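Periplasmic binding protein/LacI transcriptional regulator (Burkholderia graminis C4D1M, PDB 5HQJ) probably serves as the sugar-binding component of an ABC transporter, holding D-arabinose in its pyranose form between two lobes. Local coordinates at residues V33-A38 / Y60-P65; K111-D116 / D278-Q283. One frame throughout, in Å; residues are numbered along the deposited sequence.

Interaction 1 of 2, residues V33-A38 / Y60-P65; sequences VIPKVA and YQWVVP. With 64K (alpha-D-arabinopyranose), chain B.
P35 packs its CB-CG-CD edge over one face of the W62 indole: its CD sits 3.7 Å from the centroid of the W62 six-membered ring, only 13° off the ring normal, a CH-pi contact over the face. P35 CG follows, 3.4 Å from W62 CZ2. What puts the indole there is chi1 of W62, 178°, which sets CG opposite the backbone N and swings the ring across toward the neighbouring strand. V33 meets the same indole with CG1, while its other methyl, CG2, comes 3.5 Å from Y60 CE1 at the edge of the phenol ring. The Y60 hydroxyl is hydrogen-bonded to N46 of helix 42-56. Backbone bonds fix the register: V33 N donates to Q61 O at 2.9 Å, and V63 N returns a bond to V33 O at 3.0 Å. This is parallel pairing between the two strands of a beta-alpha-beta unit, 30-34 and 59-62, joined through helix 42-56; strand 59-62 is the edge of the parallel sheet in its lobe. Past the strand ends the chains stay in touch through P65, whose CD packs 3.2 Å from P35 O and whose CG also meets K36 O. V63 O finds no hydrogen-bond partner and is buried here, facing I34 CA and P35 CD. The side chain of K36 turns from all this and runs out extended to the sugar, where NZ makes a weak hydrogen bond of 3.2 Å to O1 of the arabinopyranose; its stronger partner is N164 OD1.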
ATOM      1  N   VAL A  33      -6.183  10.405 -11.485  1.00 21.28           N
ATOM      2  CA  VAL A  33      -5.565   9.424 -10.604  1.00 19.24           C
ATOM      3  C   VAL A  33      -6.422   9.209  -9.370  1.00 20.61           C
ATOM      4  O   VAL A  33      -6.879  10.176  -8.741  1.00 21.68           O
ATOM      5  CB  VAL A  33      -4.149   9.857 -10.205  1.00 19.70           C
ATOM      6  CG1 VAL A  33      -3.478   8.751  -9.429  1.00 19.36           C
ATOM      7  CG2 VAL A  33      -3.320  10.177 -11.427  1.00 17.90           C
ATOM      8  N   ILE A  34      -6.641   7.939  -9.041  1.00 21.52           N
ATOM      9  CA  ILE A  34      -7.609   7.522  -8.023  1.00 20.80           C
ATOM     10  C   ILE A  34      -6.916   6.735  -6.939  1.00 20.32           C
ATOM     11  O   ILE A  34      -6.370   5.649  -7.228  1.00 19.51           O
ATOM     12  CB  ILE A  34      -8.733   6.610  -8.637  1.00 22.77           C
ATOM     13  CG1 ILE A  34      -9.377   7.304  -9.838  1.00 24.06           C
ATOM     14  CG2 ILE A  34      -9.791   6.214  -7.573  1.00 25.18           C
ATOM     15  CD1 ILE A  34     -10.276   6.413 -10.677  1.00 25.97           C
ATOM     16  N   PRO A  35      -6.914   7.255  -5.704  1.00 19.18           N
ATOM     17  CA  PRO A  35      -6.423   6.430  -4.602  1.00 18.59           C
ATOM     18  C   PRO A  35      -7.481   5.447  -4.123  1.00 21.69           C
ATOM     19  O   PRO A  35      -8.606   5.479  -4.635  1.00 22.48           O
ATOM     20  CB  PRO A  35      -6.115   7.469  -3.518  1.00 17.69           C
ATOM     21  CG  PRO A  35      -7.183   8.490  -3.725  1.00 24.89           C
ATOM     22  CD  PRO A  35      -7.264   8.617  -5.225  1.00 19.06           C
ATOM     23  N   LYS A  36      -7.141   4.631  -3.136  1.00 19.81           N
ATOM     24  CA  LYS A  36      -8.139   3.732  -2.551  1.00 21.25           C
ATOM     25  C   LYS A  36      -9.181   4.569  -1.807  1.00 30.76           C
ATOM     26  O   LYS A  36     -10.344   4.180  -1.714  1.00 25.17           O
ATOM     27  CB  LYS A  36      -7.493   2.714  -1.605  1.00 20.80           C
ATOM     28  CG  LYS A  36      -6.787   1.514  -2.318  1.00 20.55           C
ATOM     29  CD  LYS A  36      -6.233   0.506  -1.294  1.00 29.94           C
ATOM     30  CE  LYS A  36      -5.455  -0.645  -1.945  1.00 23.40           C
ATOM     31  NZ  LYS A  36      -5.126  -1.704  -0.951  1.00 23.60           N
ATOM     32  N   VAL A  37      -8.728   5.706  -1.275  1.00 24.18           N
ATOM     33  CA  VAL A  37      -9.554   6.631  -0.488  1.00 30.51           C
ATOM     34  C   VAL A  37      -8.631   7.726   0.015  1.00 39.88           C
ATOM     35  O   VAL A  37      -7.421   7.602  -0.110  1.00 23.65           O
ATOM     36  CB  VAL A  37     -10.226   5.985   0.747  1.00 28.19           C
ATOM     37  CG1 VAL A  37     -11.693   5.541   0.485  1.00 24.52           C
ATOM     38  CG2 VAL A  37      -9.348   4.859   1.348  1.00 26.73           C
ATOM     39  N   ALA A  38      -9.192   8.771   0.619  1.00 39.03           N
ATOM     40  CA  ALA A  38      -8.381   9.805   1.247  1.00 25.82           C
ATOM     41  C   ALA A  38      -7.760   9.318   2.535  1.00 30.39           C
ATOM     42  O   ALA A  38      -8.217   9.680   3.616  1.00 37.90           O
ATOM     43  CB  ALA A  38      -9.215  11.038   1.540  1.00 24.81           C
ATOM     44  N   TYR A  60      -4.828  17.573 -14.866  1.00 29.39           N
ATOM     45  CA  TYR A  60      -4.709  16.519 -13.882  1.00 30.71           C
ATOM     46  C   TYR A  60      -5.831  16.640 -12.858  1.00 25.08           C
ATOM     47  O   TYR A  60      -6.099  17.742 -12.381  1.00 26.68           O
ATOM     48  CB  TYR A  60      -3.331  16.607 -13.202  1.00 26.31           C
ATOM     49  CG  TYR A  60      -3.190  15.754 -11.957  1.00 24.74           C
ATOM     50  CD1 TYR A  60      -2.982  14.385 -12.041  1.00 25.03           C
ATOM     51  CD2 TYR A  60      -3.251  16.325 -10.695  1.00 23.79           C
ATOM     52  CE1 TYR A  60      -2.856  13.615 -10.903  1.00 26.34           C
ATOM     53  CE2 TYR A  60      -3.121  15.567  -9.550  1.00 22.30           C
ATOM     54  CZ  TYR A  60      -2.935  14.210  -9.652  1.00 18.66           C
ATOM     55  OH  TYR A  60      -2.800  13.424  -8.523  1.00 18.91           O
ATOM     56  N   GLN A  61      -6.488  15.523 -12.533  1.00 24.49           N
ATOM     57  CA  GLN A  61      -7.355  15.462 -11.357  1.00 31.21           C
ATOM     58  C   GLN A  61      -7.075  14.261 -10.459  1.00 24.16           C
ATOM     59  O   GLN A  61      -6.785  13.129 -10.899  1.00 26.54           O
ATOM     60  CB  GLN A  61      -8.843  15.453 -11.760  1.00 32.54           C
ATOM     61  CG  GLN A  61      -9.067  14.828 -13.082  1.00 49.85           C
ATOM     62  CD  GLN A  61     -10.528  14.715 -13.470  1.00 64.82           C
ATOM     63  OE1 GLN A  61     -11.427  14.946 -12.660  1.00 78.61           O
ATOM     64  NE2 GLN A  61     -10.768  14.356 -14.723  1.00 55.01           N
ATOM     65  N   TRP A  62      -7.197  14.539  -9.174  1.00 23.93           N
ATOM     66  CA  TRP A  62      -7.140  13.553  -8.118  1.00 22.91           C
ATOM     67  C   TRP A  62      -8.569  13.296  -7.656  1.00 24.29           C
ATOM     68  O   TRP A  62      -9.235  14.210  -7.170  1.00 29.17           O
ATOM     69  CB  TRP A  62      -6.223  14.101  -7.010  1.00 22.54           C
ATOM     70  CG  TRP A  62      -6.029  13.295  -5.788  1.00 21.15           C
ATOM     71  CD1 TRP A  62      -6.565  13.529  -4.563  1.00 22.87           C
ATOM     72  CD2 TRP A  62      -5.197  12.145  -5.645  1.00 15.91           C
ATOM     73  NE1 TRP A  62      -6.112  12.605  -3.657  1.00 23.14           N
ATOM     74  CE2 TRP A  62      -5.271  11.737  -4.300  1.00 19.55           C
ATOM     75  CE3 TRP A  62      -4.376  11.420  -6.522  1.00 18.42           C
ATOM     76  CZ2 TRP A  62      -4.597  10.635  -3.819  1.00 20.67           C
ATOM     77  CZ3 TRP A  62      -3.692  10.315  -6.021  1.00 18.42           C
ATOM     78  CH2 TRP A  62      -3.821   9.928  -4.703  1.00 19.36           C
ATOM     79  N   VAL A  63      -9.043  12.071  -7.861  1.00 21.58           N
ATOM     80  CA  VAL A  63     -10.433  11.704  -7.588  1.00 23.45           C
ATOM     81  C   VAL A  63     -10.517  10.686  -6.457  1.00 25.61           C
ATOM     82  O   VAL A  63     -10.079   9.536  -6.584  1.00 26.57           O
ATOM     83  CB  VAL A  63     -11.101  11.147  -8.850  1.00 36.75           C
ATOM     84  CG1 VAL A  63     -12.605  11.028  -8.643  1.00 36.04           C
ATOM     85  CG2 VAL A  63     -10.788  12.054 -10.040  1.00 32.85           C
ATOM     86  N   VAL A  64     -11.114  11.101  -5.351  1.00 29.29           N
ATOM     87  CA  VAL A  64     -11.036  10.328  -4.127  1.00 33.19           C
ATOM     88  C   VAL A  64     -12.320   9.561  -3.784  1.00 36.93           C
ATOM     89  O   VAL A  64     -13.393  10.162  -3.661  1.00 29.16           O
ATOM     90  CB  VAL A  64     -10.707  11.236  -2.939  1.00 28.95           C
ATOM     91  CG1 VAL A  64     -10.275  10.393  -1.789  1.00 29.94           C
ATOM     92  CG2 VAL A  64      -9.609  12.257  -3.300  1.00 25.01           C
ATOM     93  N   PRO A  65     -12.216   8.232  -3.604  1.00 36.18           N
ATOM     94  CA  PRO A  65     -13.370   7.491  -3.069  1.00 42.74           C
ATOM     95  C   PRO A  65     -13.724   7.900  -1.626  1.00 58.14           C
ATOM     96  O   PRO A  65     -12.861   8.433  -0.934  1.00 70.47           O
ATOM     97  CB  PRO A  65     -12.907   6.030  -3.125  1.00 47.52           C
ATOM     98  CG  PRO A  65     -11.797   6.001  -4.185  1.00 36.12           C
ATOM     99  CD  PRO A  65     -11.124   7.335  -4.033  1.00 31.11           C
TER
HETATM  100  O2  64K B 401       0.253  -0.025  -0.277  1.00 16.25           O
HETATM  101  C2  64K B 401      -0.787   0.174   0.740  1.00 23.94           C
HETATM  102  C3  64K B 401      -0.174   0.953   1.859  1.00 16.72           C
HETATM  103  O3  64K B 401       0.659   0.094   2.605  1.00 17.68           O
HETATM  104  C4  64K B 401      -1.222   1.479   2.833  1.00 25.40           C
HETATM  105  O4  64K B 401      -1.847   0.417   3.578  1.00 27.04           O
HETATM  106  C5  64K B 401      -2.272   2.182   2.100  1.00 16.43           C
HETATM  107  O5  64K B 401      -2.930   1.244   1.212  1.00 16.05           O
HETATM  108  C1  64K B 401      -1.941   0.931   0.144  1.00 22.94           C
HETATM  109  O1  64K B 401      -2.553   0.131  -0.793  1.00 12.46           O
HETATM  110  O   HOH W   1     -11.929   8.415   2.403  1.00 37.17           O

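Interaction 2 of 2, residues K111-D116 / D278-Q283; sequences KVLTYD and DHLVAQ. With 64K (alpha-D-arabinopyranose), chain B.
L113 has chi1 at 65°, which lodges CG between its backbone N and carbonyl carbon, and L280 has chi1 at -85° with CG opposite its carbonyl carbon; these turns bring two leucine ends together. L113 CD2 meets L280 CD2 at 3.9 Å, the side chains slanting across one another, and CB of H279 touches the same L113 methyl. L280 CD2 also lies 3.6 Å from K111 O, so a single methyl packs against both a side chain and the strand backbone. At the start of the strand, K111 lies over Q283 with its aliphatic part. CG passes 3.9 Å from Q283 CB, and the bend at chi2 then carries CD and CE along Q283, CE ending 3.6 Å from Q283 O. Q283 OE1 approaches K111 CB at 3.7 Å, while its NE2 is engaged elsewhere, hydrogen-bonded to E288 and S125. The contact is therefore van der Waals packing, a helix laid on one face of the parallel sheet in an alpha/beta lobe of a periplasmic binding protein. Polarity returns beyond the C-terminal end of the strand, where D116 holds the arabinopyranose with both carboxylate oxygens: sugar O2 donates to OD1 and sugar O1 to OD2, each at 2.6 Å. S91 OG also bonds to OD2, a second-shell hold that should help keep the carboxylate set for this two-point grip. Helix 269-284, which follows strands of the second sheet and so returns the chain to this lobe, runs nearly antiparallel to strand 111-115, at 155° with 8.6 Å between the short axes. L280 additionally touches A89 of strand 87-90, whereas V112 turns to the other side of the sheet and packs on helix 99-106.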
ATOM      1  N   LYS A 111      -6.920   5.224 -21.821  1.00 31.68           N
ATOM      2  CA  LYS A 111      -5.797   4.409 -21.370  1.00 33.17           C
ATOM      3  C   LYS A 111      -5.937   4.186 -19.887  1.00 33.82           C
ATOM      4  O   LYS A 111      -6.239   5.125 -19.142  1.00 27.90           O
ATOM      5  CB  LYS A 111      -4.471   5.078 -21.679  1.00 33.36           C
ATOM      6  CG  LYS A 111      -4.354   5.564 -23.096  1.00 32.75           C
ATOM      7  CD  LYS A 111      -4.462   4.411 -24.080  1.00 41.34           C
ATOM      8  CE  LYS A 111      -4.505   4.897 -25.508  1.00 49.86           C
ATOM      9  NZ  LYS A 111      -5.308   3.982 -26.357  1.00 52.65           N
ATOM     10  N   VAL A 112      -5.738   2.943 -19.463  1.00 27.88           N
ATOM     11  CA  VAL A 112      -5.988   2.584 -18.086  1.00 26.93           C
ATOM     12  C   VAL A 112      -4.817   1.781 -17.549  1.00 25.10           C
ATOM     13  O   VAL A 112      -4.371   0.829 -18.180  1.00 29.15           O
ATOM     14  CB  VAL A 112      -7.294   1.784 -17.946  1.00 28.72           C
ATOM     15  CG1 VAL A 112      -7.518   1.374 -16.509  1.00 29.72           C
ATOM     16  CG2 VAL A 112      -8.479   2.620 -18.449  1.00 35.58           C
ATOM     17  N   LEU A 113      -4.340   2.170 -16.376  1.00 23.38           N
ATOM     18  CA  LEU A 113      -3.357   1.378 -15.681  1.00 24.37           C
ATOM     19  C   LEU A 113      -3.612   1.407 -14.185  1.00 22.21           C
ATOM     20  O   LEU A 113      -4.395   2.231 -13.671  1.00 21.40           O
ATOM     21  CB  LEU A 113      -1.943   1.878 -16.004  1.00 23.89           C
ATOM     22  CG  LEU A 113      -1.491   3.281 -15.560  1.00 23.91           C
ATOM     23  CD1 LEU A 113      -1.096   3.335 -14.078  1.00 26.70           C
ATOM     24  CD2 LEU A 113      -0.306   3.775 -16.417  1.00 19.24           C
ATOM     25  N   THR A 114      -2.959   0.492 -13.482  1.00 20.05           N
ATOM     26  CA  THR A 114      -3.055   0.458 -12.025  1.00 19.90           C
ATOM     27  C   THR A 114      -1.732   0.789 -11.374  1.00 22.50           C
ATOM     28  O   THR A 114      -0.682   0.695 -12.024  1.00 17.71           O
ATOM     29  CB  THR A 114      -3.543  -0.909 -11.546  1.00 20.28           C
ATOM     30  OG1 THR A 114      -2.681  -1.942 -12.049  1.00 22.78           O
ATOM     31  CG2 THR A 114      -4.954  -1.137 -12.049  1.00 22.39           C
ATOM     32  N   TYR A 115      -1.810   1.206 -10.106  1.00 18.10           N
ATOM     33  CA  TYR A 115      -0.616   1.480  -9.280  1.00 14.87           C
ATOM     34  C   TYR A 115      -0.961   1.072  -7.847  1.00 18.46           C
ATOM     35  O   TYR A 115      -2.135   1.067  -7.464  1.00 16.45           O
ATOM     36  CB  TYR A 115      -0.165   2.965  -9.392  1.00 13.84           C
ATOM     37  CG  TYR A 115      -1.054   3.915  -8.647  1.00 14.27           C
ATOM     38  CD1 TYR A 115      -2.278   4.302  -9.192  1.00 20.07           C
ATOM     39  CD2 TYR A 115      -0.727   4.366  -7.382  1.00 13.38           C
ATOM     40  CE1 TYR A 115      -3.135   5.126  -8.506  1.00 19.67           C
ATOM     41  CE2 TYR A 115      -1.590   5.201  -6.674  1.00 19.70           C
ATOM     42  CZ  TYR A 115      -2.794   5.572  -7.254  1.00 19.71           C
ATOM     43  OH  TYR A 115      -3.676   6.377  -6.591  1.00 19.31           O
ATOM     44  N   ASP A 116       0.067   0.659  -7.103  1.00 19.27           N
ATOM     45  CA  ASP A 116      -0.026   0.309  -5.687  1.00 13.85           C
ATOM     46  C   ASP A 116      -0.772  -0.990  -5.408  1.00 16.79           C
ATOM     47  O   ASP A 116      -0.220  -1.881  -4.768  1.00 24.05           O
ATOM     48  CB  ASP A 116      -0.680   1.468  -4.911  1.00 16.95           C
ATOM     49  CG  ASP A 116      -0.919   1.124  -3.477  1.00 22.44           C
ATOM     50  OD1 ASP A 116       0.034   0.685  -2.789  1.00 22.69           O
ATOM     51  OD2 ASP A 116      -2.073   1.260  -3.066  1.00 18.32           O
ATOM     52  N   ASP A 278       3.298   9.715 -16.160  1.00 19.46           N
ATOM     53  CA  ASP A 278       4.194   9.605 -17.288  1.00 21.33           C
ATOM     54  C   ASP A 278       3.856   8.473 -18.261  1.00 27.00           C
ATOM     55  O   ASP A 278       3.887   8.677 -19.480  1.00 24.21           O
ATOM     56  CB  ASP A 278       5.617   9.453 -16.776  1.00 20.97           C
ATOM     57  CG  ASP A 278       6.242  10.786 -16.412  1.00 32.82           C
ATOM     58  OD1 ASP A 278       5.822  11.826 -16.979  1.00 29.31           O
ATOM     59  OD2 ASP A 278       7.158  10.782 -15.578  1.00 35.43           O
ATOM     60  N   HIS A 279       3.497   7.300 -17.748  1.00 19.01           N
ATOM     61  CA  HIS A 279       3.092   6.223 -18.632  1.00 21.90           C
ATOM     62  C   HIS A 279       1.691   6.438 -19.207  1.00 25.38           C
ATOM     63  O   HIS A 279       1.433   6.067 -20.351  1.00 22.69           O
ATOM     64  CB  HIS A 279       3.213   4.896 -17.899  1.00 16.00           C
ATOM     65  CG  HIS A 279       4.629   4.417 -17.835  1.00 16.05           C
ATOM     66  ND1 HIS A 279       5.251   3.781 -18.901  1.00 21.42           N
ATOM     67  CD2 HIS A 279       5.569   4.551 -16.875  1.00 17.99           C
ATOM     68  CE1 HIS A 279       6.499   3.506 -18.565  1.00 19.25           C
ATOM     69  NE2 HIS A 279       6.719   3.954 -17.338  1.00 20.99           N
ATOM     70  N   LEU A 280       0.797   7.071 -18.456  1.00 25.44           N
ATOM     71  CA  LEU A 280      -0.494   7.402 -19.044  1.00 26.71           C
ATOM     72  C   LEU A 280      -0.268   8.332 -20.236  1.00 32.37           C
ATOM     73  O   LEU A 280      -0.781   8.098 -21.337  1.00 27.91           O
ATOM     74  CB  LEU A 280      -1.416   8.046 -18.019  1.00 22.60           C
ATOM     75  CG  LEU A 280      -2.227   7.103 -17.113  1.00 25.56           C
ATOM     76  CD1 LEU A 280      -3.157   7.905 -16.209  1.00 19.56           C
ATOM     77  CD2 LEU A 280      -3.040   6.078 -17.913  1.00 20.63           C
ATOM     78  N   VAL A 281       0.527   9.376 -20.039  1.00 28.15           N
ATOM     79  CA  VAL A 281       0.749  10.339 -21.104  1.00 29.16           C
ATOM     80  C   VAL A 281       1.386   9.670 -22.321  1.00 41.80           C
ATOM     81  O   VAL A 281       1.003   9.931 -23.463  1.00 30.25           O
ATOM     82  CB  VAL A 281       1.646  11.516 -20.647  1.00 24.15           C
ATOM     83  CG1 VAL A 281       2.011  12.385 -21.847  1.00 22.02           C
ATOM     84  CG2 VAL A 281       0.944  12.340 -19.586  1.00 28.52           C
ATOM     85  N   ALA A 282       2.363   8.806 -22.083  1.00 32.63           N
ATOM     86  CA  ALA A 282       3.035   8.135 -23.183  1.00 23.14           C
ATOM     87  C   ALA A 282       2.087   7.211 -23.953  1.00 31.79           C
ATOM     88  O   ALA A 282       2.209   7.069 -25.171  1.00 38.65           O
ATOM     89  CB  ALA A 282       4.209   7.356 -22.668  1.00 28.85           C
ATOM     90  N   GLN A 283       1.157   6.579 -23.244  1.00 33.59           N
ATOM     91  CA  GLN A 283       0.197   5.686 -23.881  1.00 33.30           C
ATOM     92  C   GLN A 283      -0.828   6.500 -24.663  1.00 36.14           C
ATOM     93  O   GLN A 283      -1.158   6.161 -25.794  1.00 41.98           O
ATOM     94  CB  GLN A 283      -0.492   4.803 -22.846  1.00 25.57           C
ATOM     95  CG  GLN A 283       0.442   3.709 -22.243  1.00 27.85           C
ATOM     96  CD  GLN A 283      -0.203   2.977 -21.071  1.00 36.12           C
ATOM     97  OE1 GLN A 283      -1.403   3.108 -20.838  1.00 48.15           O
ATOM     98  NE2 GLN A 283       0.596   2.217 -20.318  1.00 51.65           N
TER
HETATM   99  O2  64K B 401       0.253  -0.025  -0.277  1.00 16.25           O
HETATM  100  C2  64K B 401      -0.787   0.174   0.740  1.00 23.94           C
HETATM  101  C3  64K B 401      -0.174   0.953   1.859  1.00 16.72           C
HETATM  102  O3  64K B 401       0.659   0.094   2.605  1.00 17.68           O
HETATM  103  C4  64K B 401      -1.222   1.479   2.833  1.00 25.40           C
HETATM  104  O4  64K B 401      -1.847   0.417   3.578  1.00 27.04           O
HETATM  105  C5  64K B 401      -2.272   2.182   2.100  1.00 16.43           C
HETATM  106  O5  64K B 401      -2.930   1.244   1.212  1.00 16.05           O
HETATM  107  C1  64K B 401      -1.941   0.931   0.144  1.00 22.94           C
HETATM  108  O1  64K B 401      -2.553   0.131  -0.793  1.00 12.46           O

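In the fold
Both contacts involve the same parallel sheet, their centres about 14 Å apart, and both strands 30-34 and 111-115 lead into the sugar pocket. Y115 joins them directly: its OH lies 2.9 Å from I34 O in a weak hydrogen bond and packs 3.4 Å from P35 CA, close to the indole of W62. At the ligand they converge on one atom, since O1 of the arabinopyranose is bonded weakly by K36 NZ from interaction 1 and strongly by D116 OD2 from interaction 2. N164, R168, Q219, D247 and Q267 supply further hydrogen bonds to the sugar, so K36 and D116 form just part of its binding site.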